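Local structure of protein GLB-12 (Caenorhabditis elegans, 4BJA) at residues 43-56 against 152-166. The protein binds heme b and is a globin that probably acts in redox signalling. The protein carries 1 engineered substitution. Numbering follows the deposited sequence. Where two conformers were deposited one is given.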
ATOM      1  N   THR A  43      10.262  18.906  -8.545  1.00 21.10           N
ATOM      2  CA  THR A  43      11.649  18.433  -8.442  1.00 20.89           C
ATOM      3  C   THR A  43      12.091  17.601  -9.659  1.00 20.69           C
ATOM      4  O   THR A  43      13.223  17.738 -10.112  1.00 21.10           O
ATOM      5  CB  THR A  43      11.949  17.713  -7.135  1.00 20.20           C
ATOM      6  OG1 THR A  43      11.010  16.656  -6.968  1.00 20.10           O
ATOM      7  CG2 THR A  43      11.839  18.696  -5.951  1.00 22.53           C
ATOM      8  N   TRP A  44      11.237  16.724 -10.176  1.00 20.04           N
ATOM      9  CA  TRP A  44      11.549  15.974 -11.361  1.00 19.70           C
ATOM     10  C   TRP A  44      11.759  16.910 -12.553  1.00 20.52           C
ATOM     11  O   TRP A  44      12.679  16.713 -13.372  1.00 22.42           O
ATOM     12  CB  TRP A  44      10.432  14.985 -11.642  1.00 19.73           C
ATOM     13  CG  TRP A  44      10.574  14.215 -12.950  1.00 19.50           C
ATOM     14  CD1 TRP A  44       9.943  14.487 -14.137  1.00 19.75           C
ATOM     15  CD2 TRP A  44      11.349  13.028 -13.173  1.00 18.69           C
ATOM     16  NE1 TRP A  44      10.300  13.564 -15.084  1.00 21.85           N
ATOM     17  CE2 TRP A  44      11.168  12.657 -14.530  1.00 19.65           C
ATOM     18  CE3 TRP A  44      12.206  12.253 -12.358  1.00 18.64           C
ATOM     19  CZ2 TRP A  44      11.767  11.507 -15.095  1.00 22.17           C
ATOM     20  CZ3 TRP A  44      12.816  11.140 -12.924  1.00 20.35           C
ATOM     21  CH2 TRP A  44      12.590  10.763 -14.276  1.00 20.05           C
ATOM     22  N   GLN A  45      10.885  17.920 -12.688  1.00 21.34           N
ATOM     23  CA  GLN A  45      11.027  18.879 -13.779  1.00 23.65           C
ATOM     24  C   GLN A  45      12.274  19.773 -13.735  1.00 25.14           C
ATOM     25  O   GLN A  45      12.711  20.253 -14.784  1.00 26.39           O
ATOM     26  CB  GLN A  45       9.785  19.756 -13.829  1.00 23.31           C
ATOM     27  CG  GLN A  45       8.648  18.962 -14.395  1.00 24.76           C
ATOM     28  CD  GLN A  45       7.530  19.867 -14.755  1.00 28.35           C
ATOM     29  OE1 GLN A  45       6.983  20.543 -13.883  1.00 32.07           O
ATOM     30  NE2 GLN A  45       7.181  19.907 -16.037  1.00 28.32           N
ATOM     31  N   ARG A  46      12.809  20.017 -12.539  1.00 26.79           N
ATOM     32  CA  ARG A  46      14.018  20.833 -12.344  1.00 29.41           C
ATOM     33  C   ARG A  46      15.217  20.140 -12.987  1.00 29.82           C
ATOM     34  O   ARG A  46      16.187  20.800 -13.400  1.00 29.70           O
ATOM     35  CB  ARG A  46      14.352  20.955 -10.867  1.00 30.92           C
ATOM     36  CG  ARG A  46      13.574  21.878  -9.981  1.00 35.01           C
ATOM     37  CD  ARG A  46      14.154  21.652  -8.533  1.00 40.27           C
ATOM     38  NE  ARG A  46      13.470  22.200  -7.345  1.00 44.34           N
ATOM     39  CZ  ARG A  46      12.462  23.082  -7.331  1.00 45.05           C
ATOM     40  NH1 ARG A  46      11.940  23.560  -8.452  1.00 45.85           N
ATOM     41  NH2 ARG A  46      11.973  23.497  -6.164  1.00 46.50           N
ATOM     42  N   LEU A  47      15.163  18.813 -13.080  1.00 29.96           N
ATOM     43  CA  LEU A  47      16.264  18.052 -13.684  1.00 31.17           C
ATOM     44  C   LEU A  47      16.544  18.445 -15.136  1.00 32.09           C
ATOM     45  O   LEU A  47      15.630  18.576 -15.955  1.00 31.52           O
ATOM     46  CB  LEU A  47      15.963  16.562 -13.627  1.00 31.19           C
ATOM     47  CG  LEU A  47      16.417  15.646 -12.464  1.00 33.45           C
ATOM     48  CD1 LEU A  47      16.862  16.305 -11.151  1.00 33.77           C
ATOM     49  CD2 LEU A  47      15.415  14.507 -12.293  1.00 30.89           C
ATOM     50  N   ASP A  48      17.819  18.610 -15.467  1.00 33.57           N
ATOM     51  CA  ASP A  48      18.174  18.733 -16.862  1.00 36.22           C
ATOM     52  C   ASP A  48      18.599  17.341 -17.347  1.00 36.35           C
ATOM     53  O   ASP A  48      19.350  16.615 -16.663  1.00 37.00           O
ATOM     54  CB  ASP A  48      19.256  19.808 -17.067  1.00 36.95           C
ATOM     55  CG  ASP A  48      18.776  21.210 -16.633  1.00 39.80           C
ATOM     56  OD1 ASP A  48      17.666  21.636 -17.056  1.00 40.41           O
ATOM     57  OD2 ASP A  48      19.503  21.888 -15.872  1.00 42.50           O
ATOM     58  N   ASP A  49      18.088  16.990 -18.520  1.00 36.01           N
ATOM     59  CA  ASP A  49      18.184  15.639 -19.096  1.00 35.41           C
ATOM     60  C   ASP A  49      17.923  14.473 -18.135  1.00 33.10           C
ATOM     61  O   ASP A  49      18.806  13.668 -17.841  1.00 32.16           O
ATOM     62  CB  ASP A  49      19.487  15.428 -19.861  1.00 37.54           C
ATOM     63  CG  ASP A  49      19.281  14.576 -21.100  1.00 41.96           C
ATOM     64  OD1 ASP A  49      18.584  13.525 -21.023  1.00 44.85           O
ATOM     65  OD2 ASP A  49      19.812  14.963 -22.168  1.00 46.76           O
ATOM     66  N   PRO A  50      16.675  14.369 -17.663  1.00 30.70           N
ATOM     67  CA  PRO A  50      16.262  13.237 -16.848  1.00 28.39           C
ATOM     68  C   PRO A  50      16.489  11.886 -17.532  1.00 27.81           C
ATOM     69  O   PRO A  50      16.839  10.940 -16.840  1.00 26.43           O
ATOM     70  CB  PRO A  50      14.768  13.475 -16.636  1.00 28.83           C
ATOM     71  CG  PRO A  50      14.362  14.385 -17.707  1.00 30.16           C
ATOM     72  CD  PRO A  50      15.547  15.246 -18.013  1.00 30.55           C
ATOM     73  N   LYS A  51      16.310  11.766 -18.857  1.00 27.57           N
ATOM     74  CA  LYS A  51      16.564  10.463 -19.516  1.00 28.15           C
ATOM     75  C   LYS A  51      18.038  10.048 -19.407  1.00 27.50           C
ATOM     76  O   LYS A  51      18.360   8.843 -19.277  1.00 26.47           O
ATOM     77  CB  LYS A  51      16.256  10.490 -21.028  1.00 29.51           C
ATOM     78  CG  LYS A  51      15.027  11.215 -21.441  1.00 34.93           C
ATOM     79  CD  LYS A  51      14.934  11.339 -22.980  1.00 39.31           C
ATOM     80  CE  LYS A  51      14.104  12.617 -23.348  1.00 43.63           C
ATOM     81  NZ  LYS A  51      13.528  12.584 -24.740  1.00 47.22           N
ATOM     82  N   ASP A  52      18.934  11.025 -19.497  1.00 26.92           N
ATOM     83  CA  ASP A  52      20.362  10.744 -19.333  1.00 28.36           C
ATOM     84  C   ASP A  52      20.640  10.218 -17.912  1.00 26.34           C
ATOM     85  O   ASP A  52      21.388   9.239 -17.725  1.00 25.50           O
ATOM     86  CB  ASP A  52      21.190  12.012 -19.573  1.00 30.01           C
ATOM     87  CG  ASP A  52      21.444  12.319 -21.067  1.00 34.33           C
ATOM     88  OD1 ASP A  52      20.986  11.578 -21.967  1.00 38.86           O
ATOM     89  OD2 ASP A  52      22.139  13.341 -21.331  1.00 39.88           O
ATOM     90  N   ILE A  53      20.048  10.860 -16.901  1.00 25.65           N
ATOM     91  CA  ILE A  53      20.223  10.406 -15.522  1.00 24.11           C
ATOM     92  C   ILE A  53      19.673   8.972 -15.337  1.00 22.43           C
ATOM     93  O   ILE A  53      20.327   8.103 -14.715  1.00 21.36           O
ATOM     94  CB  ILE A  53      19.591  11.407 -14.491  1.00 24.70           C
ATOM     95  CG1 ILE A  53      20.366  12.744 -14.512  1.00 27.50           C
ATOM     96  CG2 ILE A  53      19.624  10.789 -13.126  1.00 25.82           C
ATOM     97  CD1 ILE A  53      19.642  13.956 -13.781  1.00 28.77           C
ATOM     98  N   VAL A  54      18.487   8.706 -15.888  1.00 20.74           N
ATOM     99  CA  VAL A  54      17.929   7.388 -15.822  1.00 19.55           C
ATOM    100  C   VAL A  54      18.891   6.364 -16.464  1.00 19.54           C
ATOM    101  O   VAL A  54      19.122   5.306 -15.914  1.00 18.37           O
ATOM    102  CB  VAL A  54      16.536   7.334 -16.500  1.00 18.91           C
ATOM    103  CG1 VAL A  54      16.044   5.893 -16.681  1.00 20.55           C
ATOM    104  CG2 VAL A  54      15.536   8.191 -15.675  1.00 20.81           C
ATOM    105  N   GLY A  55      19.426   6.715 -17.646  1.00 19.86           N
ATOM    106  CA  GLY A  55      20.419   5.876 -18.337  1.00 19.55           C
ATOM    107  C   GLY A  55      21.635   5.592 -17.444  1.00 19.33           C
ATOM    108  O   GLY A  55      22.048   4.458 -17.330  1.00 19.86           O
ATOM    109  N   LEU A  56      22.174   6.627 -16.783  1.00 19.23           N
ATOM    110  CA  LEU A  56      23.408   6.477 -15.951  1.00 20.39           C
ATOM    111  C   LEU A  56      23.125   5.541 -14.781  1.00 18.84           C
ATOM    112  O   LEU A  56      23.966   4.723 -14.390  1.00 18.39           O
ATOM    113  CB  LEU A  56      23.817   7.829 -15.396  1.00 21.49           C
ATOM    114  CG  LEU A  56      24.425   8.732 -16.477  1.00 26.99           C
ATOM    115  CD1 LEU A  56      24.847  10.049 -15.872  1.00 31.13           C
ATOM    116  CD2 LEU A  56      25.625   8.022 -17.118  1.00 31.15           C
ATOM    117  N   PHE A 152      17.781   3.814  -7.590  1.00 15.10           N
ATOM    118  CA  PHE A 152      17.235   5.139  -7.774  1.00 16.17           C
ATOM    119  C   PHE A 152      17.144   5.949  -6.486  1.00 15.76           C
ATOM    120  O   PHE A 152      17.454   7.134  -6.484  1.00 15.60           O
ATOM    121  CB  PHE A 152      15.898   5.060  -8.510  1.00 15.97           C
ATOM    122  CG  PHE A 152      16.087   4.872  -9.979  1.00 16.24           C
ATOM    123  CD1 PHE A 152      16.240   6.004 -10.827  1.00 15.83           C
ATOM    124  CD2 PHE A 152      16.184   3.583 -10.501  1.00 15.27           C
ATOM    125  CE1 PHE A 152      16.456   5.821 -12.200  1.00 17.90           C
ATOM    126  CE2 PHE A 152      16.417   3.370 -11.889  1.00 16.18           C
ATOM    127  CZ  PHE A 152      16.552   4.502 -12.730  1.00 17.58           C
ATOM    128  N   ILE A 153      16.722   5.314  -5.403  1.00 14.87           N
ATOM    129  CA  ILE A 153      16.678   6.016  -4.113  1.00 15.85           C
ATOM    130  C   ILE A 153      18.073   6.562  -3.743  1.00 16.08           C
ATOM    131  O   ILE A 153      18.216   7.726  -3.282  1.00 17.84           O
ATOM    132  CB  ILE A 153      16.122   5.082  -3.030  1.00 14.75           C
ATOM    133  CG1 ILE A 153      14.605   4.879  -3.265  1.00 15.79           C
ATOM    134  CG2 ILE A 153      16.353   5.688  -1.623  1.00 16.51           C
ATOM    135  CD1 ILE A 153      13.970   3.775  -2.448  1.00 17.94           C
ATOM    136  N   GLU A 154      19.108   5.751  -3.947  1.00 16.99           N
ATOM    137  CA  GLU A 154      20.460   6.184  -3.573  1.00 17.58           C
ATOM    138  C   GLU A 154      21.070   7.222  -4.529  1.00 19.24           C
ATOM    139  O   GLU A 154      21.813   8.092  -4.115  1.00 20.09           O
ATOM    140  CB  GLU A 154      21.377   4.922  -3.540  1.00 19.26           C
ATOM    141  CG  GLU A 154      21.002   3.923  -2.462  1.00 24.27           C
ATOM    142  CD  GLU A 154      20.730   4.590  -1.053  1.00 34.96           C
ATOM    143  OE1 GLU A 154      21.631   5.239  -0.455  1.00 36.94           O
ATOM    144  OE2 GLU A 154      19.597   4.459  -0.540  1.00 40.76           O
ATOM    145  N   ARG A 155      20.760   7.100  -5.827  1.00 18.88           N
ATOM    146  CA  ARG A 155      21.413   7.875  -6.887  0.50 19.65           C
ATOM    147  C   ARG A 155      20.573   9.027  -7.451  1.00 19.41           C
ATOM    148  O   ARG A 155      21.098  10.098  -7.738  1.00 20.66           O
ATOM    149  CB  ARG A 155      21.807   6.937  -8.036  0.50 20.16           C
ATOM    150  CG  ARG A 155      22.783   5.819  -7.651  0.50 21.64           C
ATOM    151  CD  ARG A 155      24.228   6.302  -7.725  0.50 25.59           C
ATOM    152  NE  ARG A 155      24.727   6.307  -9.102  0.50 28.95           N
ATOM    153  CZ  ARG A 155      25.306   7.348  -9.700  0.50 31.97           C
ATOM    154  NH1 ARG A 155      25.482   8.490  -9.048  0.50 34.29           N
ATOM    155  NH2 ARG A 155      25.722   7.238 -10.953  0.50 33.57           N
ATOM    156  N   LEU A 156      19.264   8.817  -7.625  1.00 17.51           N
ATOM    157  CA  LEU A 156      18.438   9.894  -8.195  1.00 17.45           C
ATOM    158  C   LEU A 156      18.174  11.001  -7.196  1.00 17.52           C
ATOM    159  O   LEU A 156      18.205  12.189  -7.577  1.00 18.83           O
ATOM    160  CB  LEU A 156      17.112   9.285  -8.632  1.00 17.27           C
ATOM    161  CG  LEU A 156      16.280   9.985  -9.714  1.00 21.92           C
ATOM    162  CD1 LEU A 156      14.769   9.900  -9.578  1.00 23.33           C
ATOM    163  CD2 LEU A 156      16.835  11.152 -10.574  1.00 22.18           C
ATOM    164  N   ILE A 157      17.959  10.645  -5.925  1.00 16.36           N
ATOM    165  CA  ILE A 157      17.554  11.658  -4.938  1.00 18.10           C
ATOM    166  C   ILE A 157      18.591  12.791  -4.763  1.00 18.97           C
ATOM    167  O   ILE A 157      18.226  13.964  -4.701  1.00 20.34           O
ATOM    168  CB  ILE A 157      17.124  11.026  -3.587  1.00 17.49           C
ATOM    169  CG1 ILE A 157      15.838  10.235  -3.838  1.00 17.75           C
ATOM    170  CG2 ILE A 157      16.964  12.149  -2.482  1.00 19.60           C
ATOM    171  CD1 ILE A 157      15.272   9.538  -2.614  1.00 19.88           C
ATOM    172  N   PRO A 158      19.896  12.473  -4.725  1.00 20.38           N
ATOM    173  CA  PRO A 158      20.846  13.594  -4.675  1.00 20.92           C
ATOM    174  C   PRO A 158      20.819  14.537  -5.872  1.00 21.46           C
ATOM    175  O   PRO A 158      21.134  15.725  -5.683  1.00 23.00           O
ATOM    176  CB  PRO A 158      22.213  12.876  -4.583  1.00 22.02           C
ATOM    177  CG  PRO A 158      21.908  11.619  -3.863  1.00 22.11           C
ATOM    178  CD  PRO A 158      20.547  11.192  -4.386  1.00 20.06           C
ATOM    179  N   PHE A 159      20.457  14.068  -7.084  1.00 21.94           N
ATOM    180  CA  PHE A 159      20.218  14.996  -8.201  1.00 21.78           C
ATOM    181  C   PHE A 159      18.972  15.855  -7.918  1.00 22.10           C
ATOM    182  O   PHE A 159      18.976  17.074  -8.172  1.00 23.43           O
ATOM    183  CB  PHE A 159      20.020  14.248  -9.532  1.00 22.32           C
ATOM    184  CG  PHE A 159      21.266  13.599 -10.055  1.00 23.80           C
ATOM    185  CD1 PHE A 159      22.286  14.390 -10.598  1.00 27.52           C
ATOM    186  CD2 PHE A 159      21.416  12.233 -10.042  1.00 24.50           C
ATOM    187  CE1 PHE A 159      23.466  13.801 -11.093  1.00 28.04           C
ATOM    188  CE2 PHE A 159      22.606  11.632 -10.533  1.00 27.38           C
ATOM    189  CZ  PHE A 159      23.613  12.427 -11.053  1.00 28.16           C
ATOM    190  N   LEU A 160      17.933  15.221  -7.372  1.00 21.10           N
ATOM    191  CA  LEU A 160      16.647  15.909  -7.151  1.00 21.24           C
ATOM    192  C   LEU A 160      16.776  16.982  -6.081  1.00 22.72           C
ATOM    193  O   LEU A 160      16.024  17.971  -6.102  1.00 24.18           O
ATOM    194  CB  LEU A 160      15.569  14.911  -6.718  1.00 19.71           C
ATOM    195  CG  LEU A 160      15.106  14.005  -7.850  1.00 19.00           C
ATOM    196  CD1 LEU A 160      14.384  12.750  -7.239  1.00 19.01           C
ATOM    197  CD2 LEU A 160      14.183  14.760  -8.788  1.00 20.65           C
ATOM    198  N   THR A 161      17.693  16.796  -5.134  1.00 22.55           N
ATOM    199  CA  THR A 161      17.873  17.763  -4.068  1.00 23.67           C
ATOM    200  C   THR A 161      18.867  18.857  -4.475  1.00 25.42           C
ATOM    201  O   THR A 161      19.010  19.895  -3.786  1.00 25.75           O
ATOM    202  CB  THR A 161      18.409  17.120  -2.787  1.00 24.23           C
ATOM    203  OG1 THR A 161      19.673  16.494  -3.059  1.00 23.69           O
ATOM    204  CG2 THR A 161      17.408  16.096  -2.195  1.00 24.34           C
ATOM    205  N   GLY A 162      19.553  18.626  -5.592  1.00 26.10           N
ATOM    206  CA  GLY A 162      20.597  19.535  -6.024  1.00 28.66           C
ATOM    207  C   GLY A 162      21.909  19.289  -5.283  1.00 29.89           C
ATOM    208  O   GLY A 162      22.844  20.044  -5.459  1.00 32.23           O
ATOM    209  N   GLU A 163      21.986  18.302  -4.421  1.00 30.46           N
ATOM    210  CA  GLU A 163      23.218  17.975  -3.734  1.00 32.88           C
ATOM    211  C   GLU A 163      24.278  17.431  -4.694  1.00 33.23           C
ATOM    212  O   GLU A 163      25.437  17.518  -4.402  1.00 32.37           O
ATOM    213  CB  GLU A 163      22.991  16.938  -2.678  1.00 33.25           C
ATOM    214  CG  GLU A 163      22.128  17.275  -1.537  1.00 38.26           C
ATOM    215  CD  GLU A 163      21.687  16.012  -0.791  1.00 45.20           C
ATOM    216  OE1 GLU A 163      20.965  15.128  -1.335  1.00 49.08           O
ATOM    217  OE2 GLU A 163      22.106  15.878   0.355  1.00 49.62           O
ATOM    218  N   GLN A 164      23.842  16.893  -5.823  1.00 34.42           N
ATOM    219  CA  GLN A 164      24.708  16.360  -6.899  1.00 36.31           C
ATOM    220  C   GLN A 164      24.310  16.933  -8.264  1.00 38.72           C
ATOM    221  O   GLN A 164      23.150  17.265  -8.472  1.00 37.99           O
ATOM    222  CB  GLN A 164      24.590  14.821  -6.942  1.00 35.62           C
ATOM    223  CG  GLN A 164      25.901  14.097  -7.188  1.00 35.43           C
ATOM    224  CD  GLN A 164      25.751  12.578  -7.311  1.00 31.37           C
ATOM    225  OE1 GLN A 164      26.031  12.020  -8.359  1.00 38.73           O
ATOM    226  NE2 GLN A 164      25.359  11.916  -6.242  1.00 30.57           N
ATOM    227  N   GLU A 165      25.267  17.033  -9.205  1.00 42.85           N
ATOM    228  CA  GLU A 165      25.017  17.635 -10.533  1.00 46.27           C
ATOM    229  C   GLU A 165      25.490  16.768 -11.714  1.00 47.74           C
ATOM    230  O   GLU A 165      26.327  15.890 -11.549  1.00 48.82           O
ATOM    231  CB  GLU A 165      25.693  19.023 -10.605  1.00 47.63           C
ATOM    232  CG  GLU A 165      24.996  20.117  -9.782  1.00 51.03           C
ATOM    233  CD  GLU A 165      25.967  21.025  -9.009  1.00 55.80           C
ATOM    234  OE1 GLU A 165      26.956  20.501  -8.427  1.00 57.67           O
ATOM    235  OE2 GLU A 165      25.729  22.259  -8.962  1.00 56.36           O
ATOM    236  N   LEU A 166      24.996  17.051 -12.916  1.00 49.35           N
ATOM    237  CA  LEU A 166      25.230  16.172 -14.058  1.00 50.62           C
ATOM    238  C   LEU A 166      25.884  16.880 -15.253  1.00 51.23           C
ATOM    239  O   LEU A 166      26.870  16.381 -15.823  1.00 51.54           O
ATOM    240  CB  LEU A 166      23.908  15.522 -14.466  1.00 51.29           C
ATOM    241  CG  LEU A 166      23.850  14.212 -15.264  1.00 52.00           C
ATOM    242  CD1 LEU A 166      23.586  14.488 -16.734  1.00 53.30           C
ATOM    243  CD2 LEU A 166      25.084  13.340 -15.045  1.00 52.13           C
TER
HETATM  244  O   HOH W   1      15.729  20.994  -5.772  1.00 42.80           O
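Ile53 fits between Leu156, Phe159 and Leu166 and joins helix 50-56 to helix 152-160, whose axes run nearly antiparallel (151°) and come within 10.5 Å. Its CG2, placed anti to the backbone N, fills the notch between Leu156 CD2 (3.8 Å) and Phe159 CD2, while CD1 lies over one face of the Phe159 ring, 4.0 Å above the plane and toward its rim. Gln164 CB lies over the rim of the opposite face. Leu166 passes along the outer flank of Ile53, its CG 3.9 Å from Ile53 CG1, and reaches Leu56. At the turn after helix 43-46, Leu47 forks over the second helix: CD1 rests on Phe159 O, and CD2 nests against Leu160 CD2 (3.7 Å) and Leu156 CD2. Leu160 CD2 in turn presses against the backbone of Thr43, 3.4 Å from Thr43 O. Leu156 CD1 meets Trp44 CZ3 at the indole edge, near its plane. No direct hydrogen bond crosses this greasy seam; at its margin one water links Leu160 O to Arg46 NE, weakly on the arginine side. Asp49 is the N-cap of helix 50-56, its OD1 accepting from Asp52 N. This is probably the B/G helix packing of a globin, beside the heme pocket: helix 185-214 packs against Leu160 through Trp192, helix 87-108 receives Trp44, and Phe152, whose side chain is about 7 Å from the heme, stacks on Phe96.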